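Local coordinates for protein dihydrolipoyl dehydrogenase (Elizabethkingia anophelis NUHP1, PDB 6UZI) that probably catalyses the NAD(+)-dependent reoxidation of protein-bound dihydrolipoyl groups, as an FAD-containing disulfide oxidoreductase, at residues A[28-32]-A[33-37]; A[105-108]-A[109-113]; A[335-338]-A[339-343]; A[349-352]-A[353-356]. All blocks are in the same frame, centred on the assembly; numbering follows the deposited sequence.

Contact 1: residues A[28-32]-A[33-37]; sequences IRCAQ and LGFKT
Cys30 and Phe35 meet where helix 21-32 stops, and backbone bonds set the turn between them. Phe35 N donates to Cys30 O at 3.0 Å, and one step inside it Gly34 N reaches Ala31 O at 3.2 Å. With Gly34 at positive phi (105°), this pair makes a Schellman motif, and the conformation there suits a residue without a side chain. Leu33 N bonds to Arg29 O and, weakly, to Cys30 O.

Side-chain packing follows the turn. Cys30 CB lies 4.0 Å from Phe35 CD2, while Cys30 SG makes a sulfur-aromatic contact, oblique to the Phe35 ring and 5.3 Å from its centroid. Leu33 CG lies over one face of the Arg29 guanidinium, off toward its rim and 3.9 Å from Arg29 NH1.

Of the polar side chains, Arg29 runs with CG opposite its backbone N and then bends at chi2 (75°), which brings the head back over Leu33; NH1 makes a weak bond to Gln32 OE1, and NE forms a salt bridge with Glu341. Thr37 OG1 bonds weakly to Phe35 O. A water donates to Ala31 O at 2.9 Å and weakly to Phe35 O.

Carbonyls of the last helical turn are thus taken up by amides and water as the chain swings into strand 37-41, closing the first beta-alpha-beta crossover of the Rossmann-type FAD-binding fold; Glu341 probably offsets the arginine charge, with Arg471 of the second subunit close by.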
loop_
_atom_site.group_PDB
_atom_site.type_symbol
_atom_site.label_atom_id
_atom_site.label_comp_id
_atom_site.label_asym_id
_atom_site.label_seq_id
_atom_site.Cartn_x
_atom_site.Cartn_y
_atom_site.Cartn_z
ATOM N N ILE A 28 17.175 7.145 21.149
ATOM C CA ILE A 28 18.081 6.547 20.171
ATOM C C ILE A 28 18.813 7.632 19.399
ATOM O O ILE A 28 20.028 7.551 19.177
ATOM C CB ILE A 28 17.308 5.611 19.224
ATOM C CG1 ILE A 28 16.767 4.405 19.990
ATOM C CG2 ILE A 28 18.185 5.166 18.074
ATOM C CD1 ILE A 28 15.887 3.511 19.157
ATOM N N ARG A 29 18.088 8.671 18.986
ATOM C CA ARG A 29 18.728 9.749 18.249
ATOM C C ARG A 29 19.722 10.508 19.121
ATOM O O ARG A 29 20.762 10.955 18.624
ATOM C CB ARG A 29 17.660 10.681 17.677
ATOM C CG ARG A 29 18.170 11.652 16.633
ATOM C CD ARG A 29 18.405 10.946 15.327
ATOM N NE ARG A 29 19.055 11.834 14.372
ATOM C CZ ARG A 29 20.335 11.754 14.026
ATOM N NH1 ARG A 29 21.104 10.812 14.554
ATOM N NH2 ARG A 29 20.840 12.608 13.150
ATOM N N CYS A 30 19.435 10.651 20.420
ATOM C CA CYS A 30 20.405 11.264 21.325
ATOM C C CYS A 30 21.639 10.387 21.477
ATOM O O CYS A 30 22.768 10.891 21.519
ATOM C CB CYS A 30 19.772 11.534 22.691
ATOM S SG CYS A 30 18.727 13.003 22.733
ATOM N N ALA A 31 21.439 9.075 21.582
ATOM C CA ALA A 31 22.575 8.167 21.644
ATOM C C ALA A 31 23.375 8.181 20.339
ATOM O O ALA A 31 24.610 8.105 20.365
ATOM C CB ALA A 31 22.090 6.758 21.981
ATOM N N GLN A 32 22.696 8.279 19.189
ATOM C CA GLN A 32 23.419 8.305 17.920
ATOM C C GLN A 32 24.267 9.563 17.785
ATOM O O GLN A 32 25.310 9.539 17.123
ATOM C CB GLN A 32 22.451 8.188 16.742
ATOM C CG GLN A 32 21.752 6.838 16.622
ATOM C CD GLN A 32 20.802 6.766 15.427
ATOM O OE1 GLN A 32 20.439 7.788 14.842
ATOM N NE2 GLN A 32 20.367 5.555 15.089
ATOM N N LEU A 33 23.847 10.662 18.404
ATOM C CA LEU A 33 24.576 11.919 18.314
ATOM C C LEU A 33 25.665 12.045 19.373
ATOM O O LEU A 33 26.396 13.038 19.376
ATOM C CB LEU A 33 23.604 13.099 18.399
ATOM C CG LEU A 33 22.648 13.181 17.198
ATOM C CD1 LEU A 33 21.465 14.092 17.472
ATOM C CD2 LEU A 33 23.384 13.652 15.953
ATOM N N GLY A 34 25.802 11.062 20.258
ATOM C CA GLY A 34 26.907 11.007 21.190
ATOM C C GLY A 34 26.594 11.362 22.627
ATOM O O GLY A 34 27.520 11.404 23.448
ATOM N N PHE A 35 25.324 11.549 22.974
ATOM C CA PHE A 35 24.960 11.920 24.331
ATOM C C PHE A 35 24.901 10.683 25.210
ATOM O O PHE A 35 24.480 9.611 24.765
ATOM C CB PHE A 35 23.593 12.601 24.347
ATOM C CG PHE A 35 23.566 13.941 23.687
ATOM C CD1 PHE A 35 24.305 14.995 24.197
ATOM C CD2 PHE A 35 22.796 14.150 22.554
ATOM C CE1 PHE A 35 24.270 16.238 23.601
ATOM C CE2 PHE A 35 22.762 15.387 21.948
ATOM C CZ PHE A 35 23.502 16.436 22.474
ATOM N N LYS A 36 25.328 10.835 26.464
ATOM C CA LYS A 36 25.066 9.818 27.477
ATOM C C LYS A 36 23.602 9.959 27.861
ATOM O O LYS A 36 23.210 10.961 28.467
ATOM C CB LYS A 36 25.974 9.985 28.688
ATOM C CG LYS A 36 26.051 8.734 29.552
ATOM C CD LYS A 36 26.264 9.069 31.018
ATOM C CE LYS A 36 26.586 7.832 31.844
ATOM N NZ LYS A 36 28.038 7.787 32.197
ATOM N N THR A 37 22.787 8.977 27.487
ATOM C CA THR A 37 21.339 9.118 27.520
ATOM C C THR A 37 20.694 8.098 28.450
ATOM O O THR A 37 21.101 6.933 28.503
ATOM C CB THR A 37 20.765 8.973 26.111
ATOM O OG1 THR A 37 21.506 9.810 25.220
ATOM C CG2 THR A 37 19.310 9.399 26.083
HETATM O O HOH W 1 26.127 7.371 22.732
#

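Contact 2: residues A[105-108]-A[109-113]; sequences KGIN and FLMDK
The Phe109 ring, the aromatic group here, has Gly106 O at its edge, close to the ring plane, and Phe109 CB sits 3.4 Å from that same Gly106 O. Met475 of the second subunit packs against Phe109. CG lies opposite the backbone N (chi1 171°), which swings the ring off the helix and away from the 105-108 turn.

Four successive alpha-helical bonds hold the backbone. Phe109 N reaches Lys105 O at 2.9 Å, Leu110 N reaches Gly106 O at 2.9 Å, and Met111 N and Asp112 N continue the series to Ile107 O and Asn108 O. Side-chain contact is sparse by comparison: Ile107 CG2 and Met111 CG are 4.4 Å apart, with Met111 folded at chi2 (-68°) so that its thioether curls rather than extends.

This is the C-terminal end of helix 89-113. Ile107, Leu110 and Met111 face helix 21-32, packing on Tyr24 and Ile28, and Leu46 from a loop adds to the cover over Ile107 and Met111. Leu110 also meets Ile473 of the second subunit, whose C-terminal carboxylate at Met475 pairs with Lys113, while strand 117-120 follows shortly after in the chain.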
loop_
_atom_site.group_PDB
_atom_site.type_symbol
_atom_site.label_atom_id
_atom_site.label_comp_id
_atom_site.label_asym_id
_atom_site.label_seq_id
_atom_site.Cartn_x
_atom_site.Cartn_y
_atom_site.Cartn_z
ATOM N N LYS A 105 10.064 -6.542 23.251
ATOM C CA LYS A 105 11.412 -7.099 23.245
ATOM C C LYS A 105 12.300 -6.391 22.231
ATOM O O LYS A 105 13.497 -6.200 22.472
ATOM C CB LYS A 105 11.366 -8.600 22.954
ATOM C CG LYS A 105 10.932 -9.454 24.129
ATOM C CD LYS A 105 11.039 -10.933 23.789
ATOM C CE LYS A 105 10.524 -11.805 24.925
ATOM N NZ LYS A 105 10.671 -13.251 24.593
ATOM N N GLY A 106 11.731 -5.991 21.092
ATOM C CA GLY A 106 12.509 -5.259 20.106
ATOM C C GLY A 106 12.951 -3.906 20.621
ATOM O O GLY A 106 14.078 -3.471 20.369
ATOM N N ILE A 107 12.082 -3.233 21.375
ATOM C CA ILE A 107 12.460 -1.951 21.948
ATOM C C ILE A 107 13.543 -2.136 23.002
ATOM O O ILE A 107 14.490 -1.346 23.075
ATOM C CB ILE A 107 11.222 -1.246 22.523
ATOM C CG1 ILE A 107 10.227 -0.950 21.405
ATOM C CG2 ILE A 107 11.628 0.037 23.221
ATOM C CD1 ILE A 107 8.967 -0.308 21.886
ATOM N N ASN A 108 13.437 -3.180 23.829
ATOM C CA ASN A 108 14.526 -3.479 24.755
ATOM C C ASN A 108 15.828 -3.683 24.004
ATOM O O ASN A 108 16.866 -3.126 24.378
ATOM C CB ASN A 108 14.212 -4.722 25.588
ATOM C CG ASN A 108 13.091 -4.498 26.561
ATOM O OD1 ASN A 108 12.671 -3.362 26.784
ATOM N ND2 ASN A 108 12.594 -5.580 27.153
ATOM N N PHE A 109 15.773 -4.454 22.912
ATOM C CA PHE A 109 16.958 -4.696 22.098
ATOM C C PHE A 109 17.554 -3.392 21.586
ATOM O O PHE A 109 18.776 -3.198 21.638
ATOM C CB PHE A 109 16.608 -5.636 20.944
ATOM C CG PHE A 109 17.701 -5.789 19.925
ATOM C CD1 PHE A 109 17.732 -4.978 18.794
ATOM C CD2 PHE A 109 18.707 -6.729 20.098
ATOM C CE1 PHE A 109 18.743 -5.104 17.855
ATOM C CE2 PHE A 109 19.713 -6.865 19.155
ATOM C CZ PHE A 109 19.732 -6.049 18.036
ATOM N N LEU A 110 16.706 -2.467 21.122
ATOM C CA LEU A 110 17.228 -1.212 20.591
ATOM C C LEU A 110 17.903 -0.393 21.682
ATOM O O LEU A 110 18.937 0.242 21.442
ATOM C CB LEU A 110 16.106 -0.403 19.947
ATOM C CG LEU A 110 15.502 -1.016 18.688
ATOM C CD1 LEU A 110 14.436 -0.098 18.149
ATOM C CD2 LEU A 110 16.557 -1.304 17.646
ATOM N N MET A 111 17.352 -0.428 22.896
ATOM C CA MET A 111 17.948 0.318 23.997
ATOM C C MET A 111 19.339 -0.206 24.316
ATOM O O MET A 111 20.275 0.584 24.492
ATOM C CB MET A 111 17.039 0.250 25.228
ATOM C CG MET A 111 15.631 0.784 25.004
ATOM S SD MET A 111 15.566 2.565 24.726
ATOM C CE MET A 111 15.354 2.684 22.950
ATOM N N ASP A 112 19.504 -1.536 24.366
ATOM C CA ASP A 112 20.814 -2.107 24.672
ATOM C C ASP A 112 21.806 -1.817 23.564
ATOM O O ASP A 112 22.970 -1.500 23.831
ATOM C CB ASP A 112 20.723 -3.622 24.869
ATOM C CG ASP A 112 19.908 -4.013 26.079
ATOM O OD1 ASP A 112 19.586 -5.212 26.201
ATOM O OD2 ASP A 112 19.544 -3.128 26.885
ATOM N N LYS A 113 21.356 -1.916 22.311
ATOM C CA LYS A 113 22.255 -1.701 21.185
ATOM C C LYS A 113 22.797 -0.276 21.178
ATOM O O LYS A 113 23.980 -0.057 20.891
ATOM C CB LYS A 113 21.540 -2.049 19.881
ATOM C CG LYS A 113 22.435 -2.070 18.681
ATOM C CD LYS A 113 21.642 -1.979 17.394
ATOM C CE LYS A 113 22.156 -0.847 16.524
ATOM N NZ LYS A 113 21.906 -1.118 15.087
#

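Contact 3: residues A[335-338]-A[339-343]; sequences EGVF and VAETL
Thr342 meets Phe338 one turn on, its hydroxyl over the ring, in a stretch of regular alpha-helix. Both belong to helix 329-343, which follows strand 316-318, an outer strand of the parallel sheet in the Rossmann-type FAD-binding fold. Backbone bonds run from each residue to the one four places back: Val339 N to Glu335 O at 3.0 Å, Ala340 N to Gly336 O at 3.1 Å, Glu341 N to Val337 O at 3.0 Å.

The closely packed part is the buried side, held by Gly336, Val339 and Ala340. Gly336 presents only backbone there, close to Gly22 of the FAD site, and the small Ala340 lets helix 21-32 come in near, with Arg29 and Cys30 against it. Val339 fills in toward Tyr317 of strand 316-318.

Val337 and Thr342, by contrast, are partly exposed. The Val337 side chain lies beside that of Glu341 and points the same way. The glutamate itself is buried yet well paired: OE2 serves Arg29, and OE1 meets Arg448 of the second subunit. On Thr342, OG1 stands beside the backbone N (chi1 -75°), which turns it back to Phe338, over the ring and to the carbonyl. It sits above one ring face, offset toward the rim, with Thr342 OG1 3.6 Å from Phe338 CE2. Phe338 O accepts two bonds from Thr342, and they arrive on opposite faces of its plane: N at 2.9 Å and OG1 at 3.1 Å.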
loop_
_atom_site.group_PDB
_atom_site.type_symbol
_atom_site.label_atom_id
_atom_site.label_comp_id
_atom_site.label_asym_id
_atom_site.label_seq_id
_atom_site.Cartn_x
_atom_site.Cartn_y
_atom_site.Cartn_z
ATOM N N GLU A 335 9.248 14.704 16.358
ATOM C CA GLU A 335 9.619 15.715 17.337
ATOM C C GLU A 335 10.755 15.235 18.230
ATOM O O GLU A 335 11.598 16.042 18.646
ATOM C CB GLU A 335 8.387 16.110 18.144
ATOM C CG GLU A 335 7.395 16.920 17.319
ATOM C CD GLU A 335 6.236 17.453 18.131
ATOM O OE1 GLU A 335 5.877 16.810 19.138
ATOM O OE2 GLU A 335 5.699 18.527 17.775
ATOM N N GLY A 336 10.817 13.931 18.510
ATOM C CA GLY A 336 11.948 13.400 19.258
ATOM C C GLY A 336 13.259 13.536 18.506
ATOM O O GLY A 336 14.268 13.966 19.073
ATOM N N VAL A 337 13.255 13.198 17.210
ATOM C CA VAL A 337 14.445 13.387 16.383
ATOM C C VAL A 337 14.795 14.866 16.282
ATOM O O VAL A 337 15.973 15.243 16.248
ATOM C CB VAL A 337 14.236 12.767 14.990
ATOM C CG1 VAL A 337 15.434 13.049 14.108
ATOM C CG2 VAL A 337 13.998 11.277 15.110
ATOM N N PHE A 338 13.775 15.723 16.240
ATOM C CA PHE A 338 14.004 17.160 16.160
ATOM C C PHE A 338 14.763 17.659 17.383
ATOM O O PHE A 338 15.753 18.391 17.257
ATOM C CB PHE A 338 12.667 17.893 16.008
ATOM C CG PHE A 338 12.796 19.391 15.932
ATOM C CD1 PHE A 338 12.872 20.030 14.703
ATOM C CD2 PHE A 338 12.834 20.165 17.087
ATOM C CE1 PHE A 338 12.990 21.416 14.627
ATOM C CE2 PHE A 338 12.956 21.546 17.016
ATOM C CZ PHE A 338 13.032 22.171 15.788
ATOM N N VAL A 339 14.309 17.277 18.582
ATOM C CA VAL A 339 14.960 17.777 19.791
ATOM C C VAL A 339 16.392 17.261 19.887
ATOM O O VAL A 339 17.323 18.025 20.181
ATOM C CB VAL A 339 14.137 17.419 21.041
ATOM C CG1 VAL A 339 14.936 17.713 22.293
ATOM C CG2 VAL A 339 12.849 18.227 21.067
ATOM N N ALA A 340 16.601 15.975 19.593
ATOM C CA ALA A 340 17.943 15.406 19.679
ATOM C C ALA A 340 18.910 16.139 18.758
ATOM O O ALA A 340 20.021 16.498 19.165
ATOM C CB ALA A 340 17.906 13.913 19.342
ATOM N N GLU A 341 18.503 16.378 17.510
ATOM C CA GLU A 341 19.383 17.086 16.588
ATOM C C GLU A 341 19.567 18.539 17.002
ATOM O O GLU A 341 20.665 19.090 16.857
ATOM C CB GLU A 341 18.830 16.975 15.168
ATOM C CG GLU A 341 18.992 15.582 14.589
ATOM C CD GLU A 341 18.270 15.392 13.284
ATOM O OE1 GLU A 341 17.807 16.398 12.715
ATOM O OE2 GLU A 341 18.161 14.234 12.829
ATOM N N THR A 342 18.527 19.151 17.572
ATOM C CA THR A 342 18.663 20.501 18.107
ATOM C C THR A 342 19.661 20.531 19.258
ATOM O O THR A 342 20.499 21.435 19.338
ATOM C CB THR A 342 17.292 21.017 18.554
ATOM O OG1 THR A 342 16.514 21.372 17.405
ATOM C CG2 THR A 342 17.427 22.224 19.489
ATOM N N LEU A 343 19.594 19.542 20.153
ATOM C CA LEU A 343 20.545 19.468 21.258
ATOM C C LEU A 343 21.970 19.314 20.760
ATOM O O LEU A 343 22.918 19.687 21.460
ATOM C CB LEU A 343 20.191 18.303 22.181
ATOM C CG LEU A 343 18.971 18.495 23.070
ATOM C CD1 LEU A 343 18.641 17.210 23.799
ATOM C CD2 LEU A 343 19.280 19.600 24.035
#

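Contact 4: residues A[349-352]-A[353-356]; sequences HVNY and NLIP
Asn351 turns its CG opposite the backbone N and beside its own carbonyl carbon (chi1 -171°), which points the amide forward at Asn353 and Leu354. Ile355 holds CG1 beside its N with CD1 extended (chi2 175°), and this carries the methyl back to Tyr352. The backbone makes a short 3-10 turn in the link between helix 329-343 and strand 357-359. Leu354 N donates to Asn351 O at 3.1 Å, coming from above the carbonyl plane, and a long, weak bond from Ile355 N to Tyr352 O follows. Asn351 OD1 also accepts from Asn353 N at 3.2 Å, a weak bond in the manner of an Asx turn.

The rest of the asparagine amide leans on leucine: Asn351 ND2 is 3.4 Å from Leu354 CD1. The side chains of Asn351 and Asn353 run side by side, their amide planes 29° apart. Leu354 itself reaches Met437 of helix 426-438, so the turn bridges the FAD-binding part and the dimerisation domain; Ile355 touches His330 and also Ser450 of the second subunit.

Val350 and Ile355 pack against the Tyr352 ring, whose OH probably bonds to Glu335 on helix 329-343. Ile355 CD1 comes obliquely to the ring, 3.5 Å from Tyr352 CD1, and lies 4.2 Å from Val350 CG1. That valine methyl sits over the centre of the Tyr352 ring, 3.4 Å above its plane.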
loop_
_atom_site.group_PDB
_atom_site.type_symbol
_atom_site.label_atom_id
_atom_site.label_comp_id
_atom_site.label_asym_id
_atom_site.label_seq_id
_atom_site.Cartn_x
_atom_site.Cartn_y
_atom_site.Cartn_z
ATOM N N HIS A 349 14.048 20.842 10.917
ATOM C CA HIS A 349 12.751 21.457 10.676
ATOM C C HIS A 349 11.645 20.405 10.663
ATOM O O HIS A 349 11.843 19.286 10.186
ATOM C CB HIS A 349 12.759 22.229 9.356
ATOM C CG HIS A 349 11.500 22.996 9.099
ATOM N ND1 HIS A 349 11.103 24.055 9.888
ATOM C CD2 HIS A 349 10.555 22.865 8.139
ATOM C CE1 HIS A 349 9.965 24.541 9.425
ATOM N NE2 HIS A 349 9.610 23.837 8.366
ATOM N N VAL A 350 10.486 20.760 11.215
ATOM C CA VAL A 350 9.287 19.934 11.125
ATOM C C VAL A 350 8.239 20.710 10.339
ATOM O O VAL A 350 7.887 21.838 10.710
ATOM C CB VAL A 350 8.731 19.539 12.502
ATOM C CG1 VAL A 350 7.410 18.796 12.325
ATOM C CG2 VAL A 350 9.721 18.684 13.261
ATOM N N ASN A 351 7.752 20.117 9.252
ATOM C CA ASN A 351 6.637 20.673 8.487
ATOM C C ASN A 351 5.368 19.969 8.962
ATOM O O ASN A 351 5.055 18.860 8.521
ATOM C CB ASN A 351 6.855 20.502 6.991
ATOM C CG ASN A 351 5.837 21.264 6.165
ATOM O OD1 ASN A 351 4.768 21.641 6.658
ATOM N ND2 ASN A 351 6.172 21.511 4.901
ATOM N N TYR A 352 4.638 20.619 9.871
ATOM C CA TYR A 352 3.458 20.000 10.463
ATOM C C TYR A 352 2.311 19.873 9.464
ATOM O O TYR A 352 1.446 19.006 9.636
ATOM C CB TYR A 352 3.031 20.807 11.696
ATOM C CG TYR A 352 3.948 20.621 12.890
ATOM C CD1 TYR A 352 3.772 19.561 13.777
ATOM C CD2 TYR A 352 5.023 21.477 13.105
ATOM C CE1 TYR A 352 4.618 19.381 14.867
ATOM C CE2 TYR A 352 5.878 21.305 14.183
ATOM C CZ TYR A 352 5.670 20.258 15.062
ATOM O OH TYR A 352 6.522 20.087 16.130
ATOM N N ASN A 353 2.317 20.671 8.392
ATOM C CA ASN A 353 1.299 20.523 7.363
ATOM C C ASN A 353 1.464 19.224 6.583
ATOM O O ASN A 353 0.498 18.763 5.964
ATOM C CB ASN A 353 1.336 21.716 6.410
ATOM C CG ASN A 353 0.087 21.817 5.551
ATOM O OD1 ASN A 353 -1.028 21.657 6.044
ATOM N ND2 ASN A 353 0.269 22.077 4.260
ATOM N N LEU A 354 2.651 18.608 6.627
ATOM C CA LEU A 354 2.948 17.406 5.857
ATOM C C LEU A 354 3.054 16.165 6.730
ATOM O O LEU A 354 3.700 15.191 6.335
ATOM C CB LEU A 354 4.229 17.589 5.048
ATOM C CG LEU A 354 4.160 18.723 4.028
ATOM C CD1 LEU A 354 5.373 18.706 3.132
ATOM C CD2 LEU A 354 2.877 18.633 3.206
ATOM N N ILE A 355 2.429 16.183 7.902
ATOM C CA ILE A 355 2.326 15.005 8.759
ATOM C C ILE A 355 1.001 14.318 8.442
ATOM O O ILE A 355 -0.063 14.910 8.684
ATOM C CB ILE A 355 2.397 15.384 10.242
ATOM C CG1 ILE A 355 3.748 16.022 10.554
ATOM C CG2 ILE A 355 2.157 14.160 11.121
ATOM C CD1 ILE A 355 3.871 16.531 11.956
ATOM N N PRO A 356 1.009 13.100 7.921
ATOM C CA PRO A 356 -0.254 12.461 7.535
ATOM C C PRO A 356 -1.024 11.937 8.737
ATOM O O PRO A 356 -0.461 11.630 9.789
ATOM C CB PRO A 356 0.202 11.306 6.636
ATOM C CG PRO A 356 1.560 10.929 7.220
ATOM C CD PRO A 356 2.181 12.240 7.657
#

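Along the chain the four contacts come in series, each closing before the next opens. Contacts 1 and 3 are closest, their centres about 10 Å apart, because helices 21-32 and 329-343 pack directly on each other; contact 2, about 14 Å from contact 1 between centres, joins through helix 89-113 on Ile28. Contacts 2 and 3 do not touch; helix 21-32 lies between, in contact with both helices. These three helices belong to the FAD-binding part, whose parallel sheet includes strands 37-41 and 316-318. Contact 4, centre to centre about 15 Å from contact 3 and 28 Å from contact 2, leads on toward the dimerisation domain. All four reach the second subunit, so the FAD-binding fold is tied into the dimer.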